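Competence damage-inducible protein A (Klebsiella pneumoniae subsp. pneumoniae MGH 78578, PDB 5V01) is of unknown function but belongs to the CinA family, some relatives of which deamidate nicotinamide mononucleotide in pyridine nucleotide recycling. Local coordinates at residues E21-W31 and L165-Q173; D106-Y114 and A126-R136. All blocks are in the same frame, centred on the assembly; numbering follows the deposited sequence. Where two conformers were deposited one is given.

Interaction 1: residues E21-W31 and L165-Q173; sequences EVARALIARGW and LSEKLAHWQ. With NA (sodium ion), chain E.
Residues 21-29 of helix 15-29 and the last turn of helix 150-169 pack side by side on one face of the central sheet, joined by Val22, Ala25, Leu26 and Trp31 around Leu169. The axes of 21-29 and 165-169 come within 9.5 Å and are inclined at 31°, running in roughly the same direction. The two methyl branches of Leu169 divide the work: CD1 lies against Ala25 CB, while CD2 meets Leu26 CD2 at 3.8 Å and the indole edge of Trp31, nearest at CE3. One turn earlier Val22 CG1 touches Leu165 CD2 at 3.5 Å, the two side chains crossing at about a right angle. The chain leaves helix 15-29 through a Schellman motif at Gly30, after which Trp31 turns back to the contact; its CH2 rests on Trp172 CB, and Arg29 CB covers the centre of one indole face. The guanidinium of Arg29 bonds back to its own helix, NH1 to Ala25 O at 3.0 Å, with Ala25 O lying in the guanidinium plane. Leu169 O lies over one guanidinium face, too badly angled for a hydrogen bond to NH2; a water accepts from Arg29 NH2 and donates to both Leu169 O and Trp172 O. At the other end a sodium ion is held by Ser166 O at 2.3 Å and by two waters, one of which donates to Glu21 OE2 at 3.0 Å. Direct contact is therefore mainly apolar, whereas waters and sodium bridge the polar groups, and carboxylate and cation probably attract across a water shell.

Interaction 2: residues D106-Y114 and A126-R136; sequences DIAIAVSGY and AGTVWFAWNFR
Arg136 runs alongside Asp106, the two side chains pointing the same way. Its CB stands 4.1 Å from Asp106 O and its CG closer, at 3.5 Å, while the backbone N of Arg136 donates to that same oxygen. From CG the chain is extended, which carries NE and NH2 to one carboxylate oxygen: both donate to Asp106 OD1, NE at 3.1 Å and NH2 at 2.9 Å, in a side-on salt bridge. OD1 sits at the guanidinium edge, in its plane, but the carboxylate is turned 63° away, so NH2 arrives from above the carboxylate plane and NE on the anti side but tilted out of the plane, on the same face as NH2. Asp106 OD2 is taken by the backbone N of Arg32. This salt bridge closes the open end of an antiparallel hairpin, strands 107-113 and 128-135, whose long connection leaves from the other end. Ala108, Ala110 and Ser112 form the hydrogen-bonded pairs with Asn134, Ala132 and Trp130, putting small side chains of strand 107-113 under helix 89-103. The non-hydrogen-bonded pairs from Ile107 to Val111 turn branched and aromatic side chains to the opposite face. Ile107 CG1 meets the edge of the Phe135 ring at CD1, 3.6 Å away, and Ile109 CG1 approaches Trp133 CD1 at 3.7 Å. Farther along, Val111 CG1 presses on Val129 CG1 at 3.5 Å, tighter than usual, and its other methyl, CG2, runs beside Phe131 CD2. Trp133 NE1 donates to Ala161 O of helix 150-169.

In the fold
Interactions 1 and 2 have centres about 17 Å apart, and both segments of interaction 2 fall in sequence between those of interaction 1. Interaction 1 brings the first and last helices, 15-29 and 150-169, together on one face of the mixed five-stranded sheet, whose third and fourth strands across form interaction 2. Helix 89-103 covers the other face, giving an alpha-beta-alpha layering. The contacts adjoin directly: Phe135 stacks on Trp172 and meets Trp31 at about 45°, while Ile107 touches Leu26 and Leu169. Residues near both chain ends are therefore packed onto the same end of this strand pair.

Interaction 1: residues E21-W31 and L165-Q173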
# COMPACT_ATOMS: atom_id res chain seq x y z
N GLU A 21 -4.85 5.44 18.42
CA GLU A 21 -5.65 6.62 18.70
C GLU A 21 -6.53 6.97 17.50
O GLU A 21 -7.71 7.31 17.64
CB GLU A 21 -4.72 7.77 19.08
CG GLU A 21 -5.39 9.04 19.50
CD GLU A 21 -4.40 10.10 19.93
OE1 GLU A 21 -3.18 9.84 19.99
OE2 GLU A 21 -4.86 11.22 20.17
N VAL A 22 -5.94 6.87 16.31
CA VAL A 22 -6.68 7.14 15.07
C VAL A 22 -7.85 6.16 14.88
O VAL A 22 -8.97 6.55 14.59
CB VAL A 22 -5.75 7.09 13.84
CG1 VAL A 22 -6.50 6.94 12.51
CG2 VAL A 22 -4.86 8.33 13.83
N ALA A 23 -7.57 4.88 15.08
CA ALA A 23 -8.61 3.86 14.96
C ALA A 23 -9.79 4.14 15.89
O ALA A 23 -10.95 4.08 15.47
CB ALA A 23 -8.04 2.50 15.24
N ARG A 24 -9.51 4.44 17.15
CA ARG A 24 -10.58 4.69 18.11
C ARG A 24 -11.45 5.88 17.71
O ARG A 24 -12.67 5.83 17.82
CB ARG A 24 -10.01 4.90 19.51
CG ARG A 24 -10.26 3.74 20.44
CD ARG A 24 -9.53 3.94 21.75
NE ARG A 24 -8.09 3.92 21.55
CZ ARG A 24 -7.28 4.92 21.88
NH1 ARG A 24 -7.76 6.02 22.45
NH2 ARG A 24 -5.98 4.81 21.64
N ALA A 25 -10.81 6.95 17.25
CA ALA A 25 -11.52 8.16 16.86
C ALA A 25 -12.37 7.93 15.62
O ALA A 25 -13.51 8.38 15.55
CB ALA A 25 -10.54 9.29 16.66
N LEU A 26 -11.81 7.23 14.62
CA LEU A 26 -12.59 6.88 13.44
C LEU A 26 -13.79 6.00 13.77
O LEU A 26 -14.90 6.27 13.32
CB LEU A 26 -11.72 6.20 12.38
CG LEU A 26 -10.67 7.08 11.71
CD1 LEU A 26 -9.71 6.17 10.94
CD2 LEU A 26 -11.29 8.11 10.78
N ILE A 27 -13.55 4.96 14.56
CA ILE A 27 -14.61 4.01 14.93
C ILE A 27 -15.70 4.71 15.74
O ILE A 27 -16.89 4.48 15.49
CB ILE A 27 -14.03 2.79 15.68
CG1 ILE A 27 -13.19 1.94 14.71
CG2 ILE A 27 -15.13 1.91 16.28
CD1 ILE A 27 -12.29 0.96 15.40
N ALA A 28 -15.30 5.61 16.65
CA ALA A 28 -16.27 6.37 17.46
C ALA A 28 -17.21 7.22 16.60
O ALA A 28 -18.37 7.42 17.00
CB ALA A 28 -15.55 7.23 18.48
N ARG A 29 -16.73 7.68 15.44
CA ARG A 29 -17.54 8.54 14.57
C ARG A 29 -18.19 7.80 13.41
O ARG A 29 -19.00 8.39 12.70
CB ARG A 29 -16.67 9.67 14.02
CG ARG A 29 -16.27 10.61 15.11
CD ARG A 29 -15.21 11.58 14.68
NE ARG A 29 -14.89 12.51 15.76
CZ ARG A 29 -14.20 12.21 16.86
NH1 ARG A 29 -13.71 10.97 17.08
NH2 ARG A 29 -13.99 13.14 17.76
N GLY A 30 -17.84 6.53 13.21
CA GLY A 30 -18.31 5.75 12.09
C GLY A 30 -17.72 6.24 10.80
O GLY A 30 -18.36 6.16 9.76
N TRP A 31 -16.47 6.74 10.86
CA TRP A 31 -15.77 7.23 9.66
C TRP A 31 -14.76 6.22 9.15
O TRP A 31 -14.18 5.45 9.91
CB TRP A 31 -15.06 8.55 9.94
CG TRP A 31 -15.97 9.71 10.26
CD1 TRP A 31 -17.30 9.77 10.09
CD2 TRP A 31 -15.57 10.97 10.81
NE1 TRP A 31 -17.78 11.00 10.51
CE2 TRP A 31 -16.73 11.76 10.94
CE3 TRP A 31 -14.34 11.52 11.18
CZ2 TRP A 31 -16.70 13.05 11.45
CZ3 TRP A 31 -14.31 12.81 11.68
CH2 TRP A 31 -15.48 13.56 11.81
N LEU A 165 -3.34 13.56 11.38
CA LEU A 165 -4.69 13.01 11.30
C LEU A 165 -5.32 12.90 12.70
O LEU A 165 -6.49 13.24 12.86
CB LEU A 165 -4.65 11.62 10.66
CG LEU A 165 -6.01 10.91 10.61
CD1 LEU A 165 -7.01 11.69 9.77
CD2 LEU A 165 -5.88 9.48 10.12
N SER A 166 -4.55 12.44 13.69
CA SER A 166 -5.03 12.30 15.08
C SER A 166 -5.54 13.63 15.64
O SER A 166 -6.62 13.69 16.27
CB SER A 166 -3.98 11.64 16.00
OG SER A 166 -2.95 12.52 16.48
N GLU A 167 -4.78 14.69 15.36
CA GLU A 167 -5.14 16.04 15.73
C GLU A 167 -6.41 16.50 15.03
O GLU A 167 -7.33 17.02 15.67
CB GLU A 167 -3.97 17.00 15.50
CG GLU A 167 -4.09 18.38 16.12
CD GLU A 167 -5.01 19.33 15.41
OE1 GLU A 167 -5.39 19.11 14.23
OE2 GLU A 167 -5.39 20.31 16.06
N LYS A 168 -6.48 16.27 13.72
CA LYS A 168 -7.63 16.68 12.96
C LYS A 168 -8.91 15.98 13.37
O LYS A 168 -9.97 16.62 13.43
CB LYS A 168 -7.39 16.56 11.46
CG LYS A 168 -6.33 17.53 10.96
CD LYS A 168 -5.85 17.25 9.55
CE LYS A 168 -4.51 17.90 9.22
NZ LYS A 168 -4.58 19.36 9.36
N LEU A 169 -8.82 14.70 13.74
CA LEU A 169 -9.98 13.95 14.17
C LEU A 169 -10.61 14.51 15.44
O LEU A 169 -11.79 14.32 15.64
CB LEU A 169 -9.64 12.47 14.37
CG LEU A 169 -9.47 11.70 13.05
CD1 LEU A 169 -8.75 10.37 13.26
CD2 LEU A 169 -10.81 11.49 12.38
N ALA A 170 -9.80 15.19 16.26
CA ALA A 170 -10.30 15.78 17.49
C ALA A 170 -11.14 17.06 17.25
O ALA A 170 -11.72 17.58 18.20
CB ALA A 170 -9.13 16.07 18.43
N HIS A 171 -11.22 17.52 16.00
CA HIS A 171 -11.93 18.76 15.68
C HIS A 171 -12.91 18.69 14.53
O HIS A 171 -13.75 19.57 14.40
CB HIS A 171 -10.91 19.86 15.43
CG HIS A 171 -10.02 20.06 16.62
ND1 HIS A 171 -8.84 19.40 16.83
CD2 HIS A 171 -10.26 20.76 17.75
CE1 HIS A 171 -8.36 19.73 18.02
NE2 HIS A 171 -9.21 20.56 18.60
N TRP A 172 -12.78 17.70 13.65
CA TRP A 172 -13.64 17.63 12.49
C TRP A 172 -15.07 17.33 12.84
O TRP A 172 -15.34 16.53 13.75
CB TRP A 172 -13.15 16.56 11.51
CG TRP A 172 -12.14 16.99 10.55
CD1 TRP A 172 -12.00 18.20 9.95
CD2 TRP A 172 -11.13 16.16 9.99
NE1 TRP A 172 -10.97 18.17 9.03
CE2 TRP A 172 -10.41 16.92 9.05
CE3 TRP A 172 -10.77 14.83 10.20
CZ2 TRP A 172 -9.33 16.39 8.32
CZ3 TRP A 172 -9.70 14.31 9.49
CH2 TRP A 172 -9.00 15.08 8.56
N GLN A 173 -15.98 17.94 12.07
CA GLN A 173 -17.41 17.59 11.96
C GLN A 173 -17.97 18.13 10.59
O GLN A 173 -18.94 17.57 10.05
CB GLN A 173 -18.20 18.15 13.15
CG GLN A 173 -19.65 17.71 13.16
CD GLN A 173 -20.52 18.48 14.15
OE1 GLN A 173 -20.22 18.55 15.32
NE2 GLN A 173 -21.63 19.02 13.66
OXT GLN A 173 -17.49 19.09 10.01
NA NA E . -7.74 12.35 17.73
O HOH W 1 -1.59 12.02 19.12
O HOH W 2 -7.27 10.23 16.66
O HOH W 3 -7.82 10.91 20.10
O HOH W 4 -14.03 15.84 16.15
O HOH W 5 -17.07 14.78 15.12

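Interaction 2: residues D106-Y114 and A126-R136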
# COMPACT_ATOMS: atom_id res chain seq x y z
N ASP A 106 -14.65 8.51 3.95
CA ASP A 106 -14.90 9.84 4.52
C ASP A 106 -13.64 10.72 4.54
O ASP A 106 -13.74 11.96 4.42
CB ASP A 106 -15.41 9.68 5.95
CG ASP A 106 -16.67 8.85 6.01
OD1 ASP A 106 -17.72 9.41 5.66
OD2 ASP A 106 -16.62 7.66 6.43
N ILE A 107 -12.49 10.09 4.75
CA ILE A 107 -11.22 10.80 4.85
C ILE A 107 -10.19 10.12 3.97
O ILE A 107 -10.08 8.89 3.99
CB ILE A 107 -10.69 10.84 6.31
CG1 ILE A 107 -11.70 11.58 7.21
CG2 ILE A 107 -9.32 11.50 6.38
CD1 ILE A 107 -11.62 11.21 8.67
N ALA A 108 -9.43 10.92 3.22
CA ALA A 108 -8.32 10.43 2.39
C ALA A 108 -7.05 11.17 2.79
O ALA A 108 -7.06 12.39 2.98
CB ALA A 108 -8.62 10.63 0.90
N ILE A 109 -5.97 10.44 2.91
CA ILE A 109 -4.63 11.01 3.02
C ILE A 109 -3.87 10.67 1.77
O ILE A 109 -3.84 9.50 1.36
CB ILE A 109 -3.87 10.51 4.25
CG1 ILE A 109 -4.65 10.86 5.52
CG2 ILE A 109 -2.48 11.08 4.26
CD1 ILE A 109 -4.07 10.30 6.79
N ALA A 110 -3.24 11.69 1.18
CA ALA A 110 -2.25 11.49 0.12
C ALA A 110 -0.92 12.04 0.56
O ALA A 110 -0.87 13.08 1.19
CB ALA A 110 -2.69 12.14 -1.19
N VAL A 111 0.15 11.35 0.18
CA VAL A 111 1.52 11.72 0.53
C VAL A 111 2.36 11.57 -0.73
O VAL A 111 2.34 10.53 -1.36
CB VAL A 111 2.08 10.83 1.65
CG1 VAL A 111 3.46 11.30 2.06
CG2 VAL A 111 1.15 10.79 2.85
N SER A 112 3.11 12.60 -1.08
CA SER A 112 4.01 12.56 -2.23
C SER A 112 5.24 13.39 -1.94
O SER A 112 5.11 14.56 -1.61
CB SER A 112 3.29 13.08 -3.47
OG SER A 112 4.10 12.92 -4.62
N GLY A 113 6.42 12.80 -2.09
CA GLY A 113 7.65 13.47 -1.76
C GLY A 113 8.86 12.86 -2.42
O GLY A 113 8.76 11.93 -3.23
N TYR A 114 10.01 13.44 -2.08
CA TYR A 114 11.33 12.91 -2.45
C TYR A 114 11.95 12.38 -1.16
O TYR A 114 12.40 13.17 -0.32
CB TYR A 114 12.23 13.99 -3.08
CG TYR A 114 11.67 14.56 -4.35
CD1 TYR A 114 11.61 13.79 -5.52
CD2 TYR A 114 11.19 15.87 -4.39
CE1 TYR A 114 11.08 14.31 -6.68
CE2 TYR A 114 10.67 16.40 -5.56
CZ TYR A 114 10.60 15.61 -6.69
OH TYR A 114 10.09 16.13 -7.86
N ALA A 126 15.88 16.81 -1.45
CA ALA A 126 15.57 15.50 -0.87
C ALA A 126 15.04 15.71 0.55
O ALA A 126 15.54 16.56 1.28
CB ALA A 126 16.82 14.62 -0.83
N GLY A 127 14.00 14.97 0.89
CA GLY A 127 13.36 15.11 2.18
C GLY A 127 12.07 15.93 2.14
O GLY A 127 11.33 15.95 3.12
N THR A 128 11.80 16.58 1.02
CA THR A 128 10.58 17.37 0.86
C THR A 128 9.39 16.45 0.61
O THR A 128 9.41 15.66 -0.32
CB THR A 128 10.68 18.33 -0.32
OG1 THR A 128 11.85 19.16 -0.18
CG2 THR A 128 9.42 19.21 -0.40
N VAL A 129 8.35 16.59 1.43
CA VAL A 129 7.17 15.74 1.34
C VAL A 129 5.91 16.60 1.46
O VAL A 129 5.81 17.41 2.40
CB VAL A 129 7.15 14.64 2.41
CG1 VAL A 129 5.94 13.73 2.22
CG2 VAL A 129 8.44 13.83 2.41
N TRP A 130 5.00 16.45 0.51
CA TRP A 130 3.68 17.05 0.54
C TRP A 130 2.63 16.08 1.07
O TRP A 130 2.65 14.88 0.74
CB TRP A 130 3.25 17.56 -0.84
CG TRP A 130 3.76 18.93 -1.19
CD1 TRP A 130 4.86 19.23 -1.96
CD2 TRP A 130 3.18 20.17 -0.81
NE1 TRP A 130 5.00 20.59 -2.06
CE2 TRP A 130 3.98 21.20 -1.38
CE3 TRP A 130 2.05 20.52 -0.07
CZ2 TRP A 130 3.68 22.56 -1.21
CZ3 TRP A 130 1.77 21.88 0.11
CH2 TRP A 130 2.58 22.87 -0.47
N PHE A 131 1.71 16.61 1.87
CA PHE A 131 0.63 15.89 2.48
C PHE A 131 -0.68 16.55 2.13
O PHE A 131 -0.74 17.80 2.10
CB PHE A 131 0.76 15.94 4.01
CG PHE A 131 2.00 15.27 4.54
CD1 PHE A 131 3.20 15.95 4.56
CD2 PHE A 131 1.97 13.94 4.98
CE1 PHE A 131 4.35 15.33 5.01
CE2 PHE A 131 3.11 13.32 5.43
CZ PHE A 131 4.31 14.01 5.47
N ALA A 132 -1.73 15.75 1.94
CA ALA A 132 -3.11 16.22 1.87
C ALA A 132 -3.99 15.38 2.78
O ALA A 132 -3.86 14.14 2.78
CB ALA A 132 -3.64 16.15 0.46
N TRP A 133 -4.85 16.03 3.56
CA TRP A 133 -5.87 15.36 4.35
C TRP A 133 -7.19 15.91 3.84
O TRP A 133 -7.43 17.13 3.91
CB TRP A 133 -5.71 15.62 5.86
CG TRP A 133 -4.40 15.25 6.43
CD1 TRP A 133 -4.12 14.11 7.17
CD2 TRP A 133 -3.20 16.02 6.42
NE1 TRP A 133 -2.82 14.13 7.58
CE2 TRP A 133 -2.22 15.28 7.13
CE3 TRP A 133 -2.85 17.28 5.91
CZ2 TRP A 133 -0.92 15.75 7.32
CZ3 TRP A 133 -1.56 17.73 6.10
CH2 TRP A 133 -0.62 16.99 6.81
N ASN A 134 -8.02 15.04 3.28
CA ASN A 134 -9.25 15.38 2.61
C ASN A 134 -10.39 14.77 3.41
O ASN A 134 -10.53 13.56 3.45
CB ASN A 134 -9.16 14.90 1.16
CG ASN A 134 -10.40 15.15 0.35
OD1 ASN A 134 -11.49 15.39 0.88
ND2 ASN A 134 -10.25 15.05 -0.97
N PHE A 135 -11.18 15.62 4.09
CA PHE A 135 -12.33 15.20 4.87
C PHE A 135 -13.57 15.54 4.05
O PHE A 135 -13.96 16.71 3.97
CB PHE A 135 -12.35 15.92 6.24
CG PHE A 135 -13.57 15.65 7.08
CD1 PHE A 135 -13.98 14.37 7.39
CD2 PHE A 135 -14.28 16.71 7.60
CE1 PHE A 135 -15.12 14.14 8.16
CE2 PHE A 135 -15.42 16.49 8.37
CZ PHE A 135 -15.85 15.21 8.62
N ARG A 136 -14.17 14.53 3.43
CA ARG A 136 -15.42 14.68 2.68
C ARG A 136 -15.39 15.80 1.63
O ARG A 136 -16.40 16.46 1.40
CB ARG A 136 -16.59 14.85 3.66
CG ARG A 136 -16.80 13.64 4.54
CD ARG A 136 -17.95 13.76 5.53
NE ARG A 136 -18.34 12.44 6.03
CZ ARG A 136 -19.15 12.22 7.07
NH1 ARG A 136 -19.68 13.23 7.75
NH2 ARG A 136 -19.44 10.97 7.42